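Local atomic coordinates of DNA replication protein DnaC (Aquifex aeolicus, PDB entry 3ECC), a protein that acts as a bacterial helicase loader in the initiation of DNA replication and probably binds ATP with magnesium. Residues 76-79 with 80-84. Residues are numbered along the deposited sequence; the frame is centred on the assembly and turned at random.
Sequences KDLI and FRLKH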
loop_
_atom_site.group_PDB
_atom_site.type_symbol
_atom_site.label_atom_id
_atom_site.label_comp_id
_atom_site.label_asym_id
_atom_site.label_seq_id
_atom_site.Cartn_x
_atom_site.Cartn_y
_atom_site.Cartn_z
ATOM N N LYS A 76 -7.479 7.469 3.186
ATOM C CA LYS A 76 -8.570 8.286 3.692
ATOM C C LYS A 76 -9.343 8.919 2.538
ATOM O O LYS A 76 -10.572 8.939 2.546
ATOM C CB LYS A 76 -8.041 9.355 4.641
ATOM C CG LYS A 76 -8.866 9.504 5.879
ATOM C CD LYS A 76 -8.028 10.037 7.020
ATOM C CE LYS A 76 -8.831 10.041 8.304
ATOM N NZ LYS A 76 -7.960 10.115 9.523
ATOM N N ASP A 77 -8.611 9.398 1.533
ATOM C CA ASP A 77 -9.210 9.975 0.332
ATOM C C ASP A 77 -10.037 8.957 -0.433
ATOM O O ASP A 77 -11.106 9.290 -0.930
ATOM C CB ASP A 77 -8.133 10.580 -0.586
ATOM C CG ASP A 77 -8.706 11.120 -1.879
ATOM O OD1 ASP A 77 -9.606 11.974 -1.814
ATOM O OD2 ASP A 77 -8.268 10.676 -2.957
ATOM N N LEU A 78 -9.550 7.719 -0.516
ATOM C CA LEU A 78 -10.292 6.648 -1.193
ATOM C C LEU A 78 -11.571 6.297 -0.449
ATOM O O LEU A 78 -12.617 6.111 -1.059
ATOM C CB LEU A 78 -9.430 5.391 -1.380
ATOM C CG LEU A 78 -10.072 4.186 -2.090
ATOM C CD1 LEU A 78 -10.448 4.491 -3.541
ATOM C CD2 LEU A 78 -9.155 2.982 -2.033
ATOM N N ILE A 79 -11.479 6.250 0.876
ATOM C CA ILE A 79 -12.608 5.904 1.729
ATOM C C ILE A 79 -13.719 6.957 1.704
ATOM O O ILE A 79 -14.885 6.607 1.556
ATOM C CB ILE A 79 -12.135 5.606 3.165
ATOM C CG1 ILE A 79 -11.562 4.193 3.221
ATOM C CG2 ILE A 79 -13.265 5.768 4.175
ATOM C CD1 ILE A 79 -10.585 4.000 4.333
ATOM N N PHE A 80 -13.350 8.234 1.815
ATOM C CA PHE A 80 -14.324 9.339 1.732
ATOM C C PHE A 80 -15.035 9.389 0.376
ATOM O O PHE A 80 -16.228 9.693 0.308
ATOM C CB PHE A 80 -13.666 10.704 2.023
ATOM C CG PHE A 80 -13.422 10.972 3.488
ATOM C CD1 PHE A 80 -14.448 10.853 4.417
ATOM C CD2 PHE A 80 -12.170 11.377 3.933
ATOM C CE1 PHE A 80 -14.219 11.103 5.771
ATOM C CE2 PHE A 80 -11.934 11.629 5.279
ATOM C CZ PHE A 80 -12.960 11.495 6.199
ATOM N N ARG A 81 -14.294 9.111 -0.695
ATOM C CA ARG A 81 -14.868 9.052 -2.037
ATOM C C ARG A 81 -15.938 7.978 -2.097
ATOM O O ARG A 81 -17.096 8.258 -2.411
ATOM C CB ARG A 81 -13.796 8.720 -3.069
ATOM C CG ARG A 81 -13.030 9.899 -3.601
ATOM C CD ARG A 81 -12.504 9.567 -4.974
ATOM N NE ARG A 81 -11.186 10.142 -5.223
ATOM C CZ ARG A 81 -10.500 9.969 -6.349
ATOM N NH1 ARG A 81 -11.011 9.239 -7.332
ATOM N NH2 ARG A 81 -9.303 10.525 -6.494
ATOM N N LEU A 82 -15.539 6.748 -1.785
ATOM C CA LEU A 82 -16.427 5.599 -1.842
ATOM C C LEU A 82 -17.641 5.748 -0.941
ATOM O O LEU A 82 -18.762 5.554 -1.398
ATOM C CB LEU A 82 -15.677 4.318 -1.494
ATOM C CG LEU A 82 -14.707 3.803 -2.557
ATOM C CD1 LEU A 82 -13.786 2.747 -1.960
ATOM C CD2 LEU A 82 -15.445 3.265 -3.782
ATOM N N LYS A 83 -17.426 6.096 0.329
ATOM C CA LYS A 83 -18.547 6.238 1.268
ATOM C C LYS A 83 -19.633 7.152 0.712
ATOM O O LYS A 83 -20.822 6.948 0.984
ATOM C CB LYS A 83 -18.100 6.737 2.637
ATOM C CG LYS A 83 -19.148 6.531 3.715
ATOM C CD LYS A 83 -19.277 7.752 4.608
ATOM C CE LYS A 83 -20.229 7.491 5.778
ATOM N NZ LYS A 83 -20.201 8.588 6.803
ATOM N N HIS A 84 -19.226 8.142 -0.085
ATOM C CA HIS A 84 -20.178 9.058 -0.711
ATOM C C HIS A 84 -21.037 8.370 -1.782
ATOM O O HIS A 84 -22.261 8.394 -1.699
ATOM C CB HIS A 84 -19.485 10.293 -1.286
ATOM C CG HIS A 84 -20.416 11.193 -2.028
ATOM N ND1 HIS A 84 -20.347 11.380 -3.393
ATOM C CD2 HIS A 84 -21.499 11.883 -1.607
ATOM C CE1 HIS A 84 -21.320 12.191 -3.772
ATOM N NE2 HIS A 84 -22.033 12.511 -2.708
#
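CG of Asp77 lies anti to the backbone N (chi1 177°) and CG of Arg81 anti to its carbonyl carbon (chi1 -86°), back toward the preceding turn; together these bring carboxylate and guanidinium to the same side of the helix. The result is a long salt bridge, OD2 of Asp77 standing 3.7 Å from NH2 of Arg81, with the two planes turned 73° apart rather than laid flat in a two-pronged pair. The same pairing of torsions recurs one residue on, where Leu78 and Leu82 run side by side and CG of Leu78 rests 4.0 Å from CD1 of Leu82. Phe80 likewise leans back, its CE2 coming 3.8 Å from CG of Lys76, beyond which the extended lysine chain carries its ammonium end away. The pairs illustrate i to i+4 spacing, used here by charged and apolar partners alike. Beneath them lie four successive backbone bonds, among them Phe80 N to Lys76 O at 3.0 Å and Lys83 N to Ile79 O at 2.9 Å. The leucines and Ile79 are buried: Leu82 packs on Phe94 and Leu95 of helix 93-99, and Ile79 on Trp117 and Ile122 of helix 116-131. Lys83 makes a cation-pi contact with Trp117, while Phe80 and Arg81 remain exposed. This is an amphipathic alpha-helix, 75-86, directly following edge strand 71-74 of the parallel sheet in a P-loop ATPase of the AAA+ type.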